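Local coordinates for purine-binding protein BAB2_0673 (Brucella melitensis biovar Abortus, PDB 3S99) that binds adenine, probably also other purines such as guanine, and may serve an ABC-type uptake system for them, at residues Gly96-Thr101 / Thr117-Ala122; Asp74-Ile79 / Thr101-Lys106. One frame throughout, in Å; residues are numbered along the deposited sequence.

Overall arrangement
Both contacts lie in the lobe built round the parallel sheet that contains strand 27-32, and both use helix 98-105, which presents a different side to each; Thr101 belongs to both. Contact 1 sets the start of the helix against the loop after strand 112-116, close to the adenine, and combines a buried methionine over a tyrosine face with a short salt bridge at the surface. Contact 2, farther from the ligand, sets helix 73-84 beside the same helix: aliphatic side chains meet in the interior, and its one charged pair is long and weak. Pro100, of the shared helix, packs on Ala75 and Ile79 of helix 73-84. The centres of contact 1 and contact 2 are about 10 Å apart.

Contact 1 of 2, residues Gly96-Thr101 / Thr117-Ala122; sequences GYMDPT and TGYKTA. With ADE (adenine), chain T.
At the rim of the adenine pocket, the first turn of helix 98-105 rests on the loop after strand 112-116, with Met98 as the main link. Its CG lies anti to the backbone N (chi1 180°), and with chi2 also extended the chain carries SD out over the Tyr119 ring. SD sits above the ring centre, 4.0 Å from the Tyr119 centroid and only 9° off the normal, a Met-aromatic contact. The bend at chi3 turns the methyl toward the phenol oxygen, Met98 CE lying 3.6 Å from Tyr119 CZ. On the backbone side, Met98 SD is 4.0 Å from Gly118 CA. The aliphatic part of Lys120 crosses the methionine at about a right angle, its CG 3.7 Å from Met98 SD. Beyond that, Lys120 NZ lies 2.9 Å from Asp99 OD1, a salt bridge in which the ammonium group comes from above the carboxylate plane (35° out of it). Within the helix turn, Thr101 N and OG1 grip Tyr97 O from opposite faces of its plane. Thr117, at the loop's start, brings OG1 to 3.2 Å from adenine C8. Loops at the C-terminal ends of parallel strands that reach a ligand in this way are typical of periplasmic-binding-protein lobes, here of the BMP family.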
ATOM      1  N   GLY A  96       9.088  -0.678   8.099  1.00 16.34           N
ATOM      2  CA  GLY A  96      10.202  -0.378   9.012  1.00 17.72           C
ATOM      3  C   GLY A  96      10.363  -1.353  10.169  1.00 17.52           C
ATOM      4  O   GLY A  96      11.350  -1.315  10.905  1.00 19.24           O
ATOM      5  N   TYR A  97       9.388  -2.228  10.344  1.00 16.44           N
ATOM      6  CA  TYR A  97       9.521  -3.299  11.321  1.00 16.71           C
ATOM      7  C   TYR A  97      10.327  -4.483  10.790  1.00 16.96           C
ATOM      8  O   TYR A  97      10.486  -5.468  11.507  1.00 16.91           O
ATOM      9  CB  TYR A  97       8.152  -3.836  11.738  1.00 16.02           C
ATOM     10  CG  TYR A  97       7.214  -2.802  12.356  1.00 17.00           C
ATOM     11  CD1 TYR A  97       7.705  -1.706  13.065  1.00 17.33           C
ATOM     12  CD2 TYR A  97       5.834  -2.933  12.224  1.00 17.20           C
ATOM     13  CE1 TYR A  97       6.854  -0.781  13.616  1.00 18.45           C
ATOM     14  CE2 TYR A  97       4.976  -2.016  12.808  1.00 18.27           C
ATOM     15  CZ  TYR A  97       5.499  -0.946  13.489  1.00 18.01           C
ATOM     16  OH  TYR A  97       4.665  -0.023  14.061  1.00 22.03           O
ATOM     17  N   MET A  98      10.853  -4.390   9.567  1.00 17.31           N
ATOM     18  CA  MET A  98      11.570  -5.537   8.986  1.00 18.55           C
ATOM     19  C   MET A  98      12.707  -6.038   9.896  1.00 18.70           C
ATOM     20  O   MET A  98      12.690  -7.160  10.373  1.00 18.57           O
ATOM     21  CB  MET A  98      12.129  -5.199   7.602  1.00 18.28           C
ATOM     22  CG  MET A  98      12.875  -6.339   6.968  1.00 19.26           C
ATOM     23  SD  MET A  98      13.094  -6.118   5.178  1.00 22.11           S
ATOM     24  CE  MET A  98      14.313  -4.792   5.164  1.00 20.30           C
ATOM     25  N   ASP A  99      13.699  -5.200  10.100  1.00 18.87           N
ATOM     26  CA  ASP A  99      14.870  -5.572  10.888  1.00 20.01           C
ATOM     27  C   ASP A  99      14.552  -5.869  12.354  1.00 19.11           C
ATOM     28  O   ASP A  99      15.067  -6.835  12.910  1.00 20.30           O
ATOM     29  CB  ASP A  99      15.967  -4.489  10.738  1.00 21.23           C
ATOM     30  CG  ASP A  99      16.535  -4.441   9.336  1.00 23.10           C
ATOM     31  OD1 ASP A  99      16.196  -5.335   8.527  1.00 24.63           O
ATOM     32  OD2 ASP A  99      17.330  -3.521   9.041  1.00 27.73           O
ATOM     33  N   PRO A 100      13.688  -5.058  12.983  1.00 18.83           N
ATOM     34  CA  PRO A 100      13.235  -5.411  14.327  1.00 18.74           C
ATOM     35  C   PRO A 100      12.609  -6.804  14.417  1.00 18.35           C
ATOM     36  O   PRO A 100      12.857  -7.504  15.386  1.00 17.94           O
ATOM     37  CB  PRO A 100      12.191  -4.348  14.614  1.00 18.58           C
ATOM     38  CG  PRO A 100      12.734  -3.140  13.963  1.00 19.58           C
ATOM     39  CD  PRO A 100      13.329  -3.663  12.654  1.00 19.36           C
ATOM     40  N   THR A 101      11.856  -7.218  13.385  1.00 17.85           N
ATOM     41  CA  THR A 101      11.193  -8.527  13.425  1.00 17.57           C
ATOM     42  C   THR A 101      12.219  -9.650  13.248  1.00 17.66           C
ATOM     43  O   THR A 101      12.141 -10.681  13.916  1.00 17.71           O
ATOM     44  CB  THR A 101      10.106  -8.628  12.334  1.00 17.56           C
ATOM     45  OG1 THR A 101       9.162  -7.541  12.473  1.00 15.82           O
ATOM     46  CG2 THR A 101       9.391  -9.981  12.405  1.00 15.40           C
ATOM     47  N   THR A 117       5.231  -6.469   3.925  1.00 16.79           N
ATOM     48  CA  THR A 117       5.902  -5.739   2.839  1.00 16.90           C
ATOM     49  C   THR A 117       7.412  -5.847   2.834  1.00 16.76           C
ATOM     50  O   THR A 117       8.044  -5.275   1.963  1.00 16.23           O
ATOM     51  CB  THR A 117       5.501  -4.228   2.716  1.00 16.35           C
ATOM     52  OG1 THR A 117       6.208  -3.435   3.681  1.00 19.59           O
ATOM     53  CG2 THR A 117       4.002  -4.036   2.917  1.00 18.18           C
ATOM     54  N   GLY A 118       8.014  -6.546   3.797  1.00 16.51           N
ATOM     55  CA  GLY A 118       9.447  -6.715   3.768  1.00 17.13           C
ATOM     56  C   GLY A 118       9.850  -7.849   2.810  1.00 17.49           C
ATOM     57  O   GLY A 118       8.990  -8.540   2.303  1.00 18.89           O
ATOM     58  N   TYR A 119      11.143  -8.015   2.586  1.00 17.82           N
ATOM     59  CA  TYR A 119      11.705  -9.114   1.747  1.00 19.17           C
ATOM     60  C   TYR A 119      12.580 -10.074   2.553  1.00 19.28           C
ATOM     61  O   TYR A 119      13.272 -10.923   1.980  1.00 20.18           O
ATOM     62  CB  TYR A 119      12.559  -8.537   0.613  1.00 19.97           C
ATOM     63  CG  TYR A 119      13.594  -7.545   1.072  1.00 21.31           C
ATOM     64  CD1 TYR A 119      14.806  -7.970   1.586  1.00 23.84           C
ATOM     65  CD2 TYR A 119      13.354  -6.175   1.015  1.00 23.83           C
ATOM     66  CE1 TYR A 119      15.757  -7.074   2.017  1.00 25.81           C
ATOM     67  CE2 TYR A 119      14.311  -5.263   1.456  1.00 23.39           C
ATOM     68  CZ  TYR A 119      15.515  -5.731   1.940  1.00 27.03           C
ATOM     69  OH  TYR A 119      16.491  -4.877   2.393  1.00 29.52           O
ATOM     70  N   LYS A 120      12.589  -9.928   3.881  1.00 18.43           N
ATOM     71  CA  LYS A 120      13.435 -10.766   4.719  1.00 17.47           C
ATOM     72  C   LYS A 120      12.587 -11.829   5.419  1.00 16.57           C
ATOM     73  O   LYS A 120      11.483 -11.556   5.880  1.00 15.87           O
ATOM     74  CB  LYS A 120      14.167  -9.908   5.750  1.00 18.58           C
ATOM     75  CG  LYS A 120      15.322  -9.048   5.168  1.00 18.09           C
ATOM     76  CD  LYS A 120      16.061  -8.328   6.270  1.00 17.70           C
ATOM     77  CE  LYS A 120      17.178  -7.446   5.689  1.00 20.05           C
ATOM     78  NZ  LYS A 120      18.012  -6.818   6.769  1.00 19.72           N
ATOM     79  N   THR A 121      13.094 -13.053   5.481  1.00 15.42           N
ATOM     80  CA  THR A 121      12.454 -14.133   6.217  1.00 14.45           C
ATOM     81  C   THR A 121      13.486 -14.857   7.116  1.00 15.64           C
ATOM     82  O   THR A 121      14.694 -14.582   7.060  1.00 16.43           O
ATOM     83  CB  THR A 121      11.787 -15.114   5.229  1.00 14.87           C
ATOM     84  OG1 THR A 121      12.724 -15.509   4.223  1.00 14.21           O
ATOM     85  CG2 THR A 121      10.593 -14.480   4.534  1.00 13.76           C
ATOM     86  N   ALA A 122      13.007 -15.809   7.907  1.00 14.95           N
ATOM     87  CA  ALA A 122      13.813 -16.611   8.792  1.00 16.10           C
ATOM     88  C   ALA A 122      13.057 -17.935   8.960  1.00 16.40           C
ATOM     89  O   ALA A 122      11.887 -18.032   8.543  1.00 17.56           O
ATOM     90  CB  ALA A 122      13.957 -15.883  10.194  1.00 15.54           C
TER
HETATM   91  N9  ADE T 400       4.774  -0.302   5.274  1.00 15.21           N
HETATM   92  C8  ADE T 400       4.708  -0.574   3.925  1.00 17.36           C
HETATM   93  N7  ADE T 400       3.816   0.123   3.265  1.00 17.16           N
HETATM   94  C5  ADE T 400       3.291   0.899   4.305  1.00 17.93           C
HETATM   95  C6  ADE T 400       2.308   1.848   4.257  1.00 19.18           C
HETATM   96  N6  ADE T 400       1.732   2.064   3.065  1.00 15.52           N
HETATM   97  N1  ADE T 400       1.961   2.478   5.427  1.00 18.08           N
HETATM   98  C2  ADE T 400       2.611   2.153   6.558  1.00 19.72           C
HETATM   99  N3  ADE T 400       3.580   1.254   6.725  1.00 18.95           N
HETATM  100  C4  ADE T 400       3.856   0.671   5.536  1.00 16.70           C

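Contact 2 of 2, residues Asp74-Ile79 / Thr101-Lys106; sequences DAERSI and TVKVAK
Glu76, at the edge of the interface, is the first residue of 74-79 to meet helix 98-105; its extended chain brings the carboxylate to Lys103, whose side chain crosses it at about a right angle. Glu76 OE1 and Lys103 NZ are 3.4 Å apart, a salt bridge whose hydrogen bond is weak. The Lys103 methylenes pass close as well, CD lying 3.9 Å from Glu76 CD. Beneath this charged pair, the Glu76 backbone packs on a methyl group, with its O 3.7 Å from Val104 CG2. One turn on, Ile79 supplies the apolar part of the contact. Its CG2, anti to the backbone N, meets Val104 CG1 at 3.7 Å, while the other branch carries CD1 to 4.0 Å from Thr101 OG1. That last approach is packing: the hydroxyl is hydrogen-bonded to Tyr97 O and Thr92 OG1. Phe113 of strand 112-116 touches both Ile79 and Thr101 from the sheet side. The segment axes come within 9.5 Å and run in the same general direction, 37° apart. Two roughly parallel helices packed side by side against a parallel sheet, each following a strand, are characteristic of the Rossmann-like alpha/beta layering of this lobe.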
ATOM      1  N   ASP A  74      11.517   1.176  19.777  1.00 22.76           N
ATOM      2  CA  ASP A  74      10.094   0.992  20.153  1.00 21.52           C
ATOM      3  C   ASP A  74       9.561  -0.299  19.562  1.00 20.11           C
ATOM      4  O   ASP A  74       8.975  -1.107  20.284  1.00 18.99           O
ATOM      5  CB  ASP A  74       9.267   2.205  19.694  1.00 22.19           C
ATOM      6  CG  ASP A  74       7.817   2.214  20.240  1.00 23.57           C
ATOM      7  OD1 ASP A  74       7.445   1.365  21.092  1.00 22.50           O
ATOM      8  OD2 ASP A  74       7.053   3.100  19.780  1.00 23.40           O
ATOM      9  N   ALA A  75       9.822  -0.531  18.265  1.00 18.65           N
ATOM     10  CA  ALA A  75       9.394  -1.746  17.616  1.00 17.97           C
ATOM     11  C   ALA A  75      10.016  -2.995  18.258  1.00 17.30           C
ATOM     12  O   ALA A  75       9.319  -3.949  18.573  1.00 16.46           O
ATOM     13  CB  ALA A  75       9.653  -1.706  16.042  1.00 17.40           C
ATOM     14  N   GLU A  76      11.314  -2.997  18.458  1.00 17.99           N
ATOM     15  CA  GLU A  76      11.968  -4.131  19.156  1.00 19.21           C
ATOM     16  C   GLU A  76      11.312  -4.450  20.505  1.00 18.85           C
ATOM     17  O   GLU A  76      10.930  -5.601  20.750  1.00 18.25           O
ATOM     18  CB  GLU A  76      13.482  -3.867  19.339  1.00 20.76           C
ATOM     19  CG  GLU A  76      14.244  -3.774  17.988  1.00 22.89           C
ATOM     20  CD  GLU A  76      15.686  -3.275  18.127  1.00 27.39           C
ATOM     21  OE1 GLU A  76      16.229  -3.358  19.231  1.00 31.45           O
ATOM     22  OE2 GLU A  76      16.284  -2.832  17.126  1.00 26.89           O
ATOM     23  N   ARG A  77      11.128  -3.427  21.348  1.00 18.85           N
ATOM     24  CA  ARG A  77      10.580  -3.626  22.697  1.00 18.73           C
ATOM     25  C   ARG A  77       9.133  -4.061  22.602  1.00 18.06           C
ATOM     26  O   ARG A  77       8.709  -4.939  23.321  1.00 16.90           O
ATOM     27  CB  ARG A  77      10.665  -2.351  23.523  1.00 20.20           C
ATOM     28  CG  ARG A  77      10.242  -2.477  25.021  1.00 22.42           C
ATOM     29  CD  ARG A  77      10.203  -1.132  25.752  1.00 23.94           C
ATOM     30  NE  ARG A  77       9.458  -0.150  24.981  1.00 23.68           N
ATOM     31  CZ  ARG A  77       9.953   0.951  24.410  1.00 27.12           C
ATOM     32  NH1 ARG A  77      11.232   1.317  24.555  1.00 27.68           N
ATOM     33  NH2 ARG A  77       9.129   1.725  23.705  1.00 28.70           N
ATOM     34  N   SER A  78       8.379  -3.467  21.670  1.00 17.93           N
ATOM     35  CA  SER A  78       6.952  -3.756  21.569  1.00 17.39           C
ATOM     36  C   SER A  78       6.683  -5.180  21.027  1.00 17.38           C
ATOM     37  O   SER A  78       5.787  -5.877  21.517  1.00 16.67           O
ATOM     38  CB  SER A  78       6.246  -2.695  20.731  1.00 17.08           C
ATOM     39  OG  SER A  78       6.341  -1.406  21.316  1.00 15.33           O
ATOM     40  N   ILE A  79       7.424  -5.585  19.988  1.00 17.51           N
ATOM     41  CA  ILE A  79       7.379  -6.950  19.496  1.00 16.50           C
ATOM     42  C   ILE A  79       7.808  -7.961  20.580  1.00 17.03           C
ATOM     43  O   ILE A  79       7.148  -8.991  20.785  1.00 16.62           O
ATOM     44  CB  ILE A  79       8.243  -7.134  18.207  1.00 16.12           C
ATOM     45  CG1 ILE A  79       7.718  -6.253  17.059  1.00 16.60           C
ATOM     46  CG2 ILE A  79       8.207  -8.558  17.744  1.00 12.31           C
ATOM     47  CD1 ILE A  79       8.797  -5.801  16.097  1.00 15.33           C
ATOM     48  N   THR A 101      11.856  -7.218  13.385  1.00 17.85           N
ATOM     49  CA  THR A 101      11.193  -8.527  13.425  1.00 17.57           C
ATOM     50  C   THR A 101      12.219  -9.650  13.248  1.00 17.66           C
ATOM     51  O   THR A 101      12.141 -10.681  13.916  1.00 17.71           O
ATOM     52  CB  THR A 101      10.106  -8.628  12.334  1.00 17.56           C
ATOM     53  OG1 THR A 101       9.162  -7.541  12.473  1.00 15.82           O
ATOM     54  CG2 THR A 101       9.391  -9.981  12.405  1.00 15.40           C
ATOM     55  N   VAL A 102      13.178  -9.451  12.346  1.00 17.95           N
ATOM     56  CA  VAL A 102      14.261 -10.424  12.148  1.00 18.65           C
ATOM     57  C   VAL A 102      15.051 -10.589  13.457  1.00 20.04           C
ATOM     58  O   VAL A 102      15.354 -11.701  13.874  1.00 20.97           O
ATOM     59  CB  VAL A 102      15.205 -10.017  10.990  1.00 18.98           C
ATOM     60  CG1 VAL A 102      16.455 -10.903  10.959  1.00 20.30           C
ATOM     61  CG2 VAL A 102      14.474 -10.046   9.629  1.00 16.70           C
ATOM     62  N   LYS A 103      15.352  -9.484  14.110  1.00 21.29           N
ATOM     63  CA  LYS A 103      16.099  -9.533  15.350  1.00 22.16           C
ATOM     64  C   LYS A 103      15.337 -10.243  16.445  1.00 21.46           C
ATOM     65  O   LYS A 103      15.901 -11.137  17.110  1.00 21.99           O
ATOM     66  CB  LYS A 103      16.485  -8.148  15.841  1.00 23.20           C
ATOM     67  CG  LYS A 103      17.336  -8.167  17.138  1.00 27.39           C
ATOM     68  CD  LYS A 103      17.477  -6.771  17.737  1.00 31.46           C
ATOM     69  CE  LYS A 103      18.116  -6.788  19.148  1.00 33.65           C
ATOM     70  NZ  LYS A 103      18.880  -5.514  19.385  1.00 36.27           N
ATOM     71  N   VAL A 104      14.083  -9.841  16.657  1.00 19.76           N
ATOM     72  CA  VAL A 104      13.319 -10.387  17.761  1.00 19.30           C
ATOM     73  C   VAL A 104      13.013 -11.861  17.534  1.00 17.86           C
ATOM     74  O   VAL A 104      13.064 -12.655  18.454  1.00 17.40           O
ATOM     75  CB  VAL A 104      12.022  -9.592  18.044  1.00 19.54           C
ATOM     76  CG1 VAL A 104      11.190 -10.316  19.079  1.00 18.27           C
ATOM     77  CG2 VAL A 104      12.375  -8.140  18.500  1.00 20.50           C
ATOM     78  N   ALA A 105      12.706 -12.222  16.295  1.00 16.25           N
ATOM     79  CA  ALA A 105      12.393 -13.622  15.941  1.00 15.14           C
ATOM     80  C   ALA A 105      13.452 -14.619  16.382  1.00 15.23           C
ATOM     81  O   ALA A 105      13.140 -15.758  16.712  1.00 14.75           O
ATOM     82  CB  ALA A 105      12.177 -13.747  14.397  1.00 13.72           C
ATOM     83  N   LYS A 106      14.715 -14.192  16.354  1.00 16.85           N
ATOM     84  CA  LYS A 106      15.845 -15.019  16.773  1.00 17.74           C
ATOM     85  C   LYS A 106      15.770 -15.415  18.248  1.00 18.52           C
ATOM     86  O   LYS A 106      16.304 -16.474  18.650  1.00 18.93           O
ATOM     87  CB  LYS A 106      17.171 -14.267  16.532  1.00 18.82           C
ATOM     88  CG  LYS A 106      17.519 -14.044  15.084  1.00 20.34           C
ATOM     89  CD  LYS A 106      18.717 -13.117  14.988  1.00 23.19           C
ATOM     90  CE  LYS A 106      19.074 -12.857  13.549  1.00 22.60           C
ATOM     91  NZ  LYS A 106      20.440 -12.256  13.424  1.00 23.85           N
TER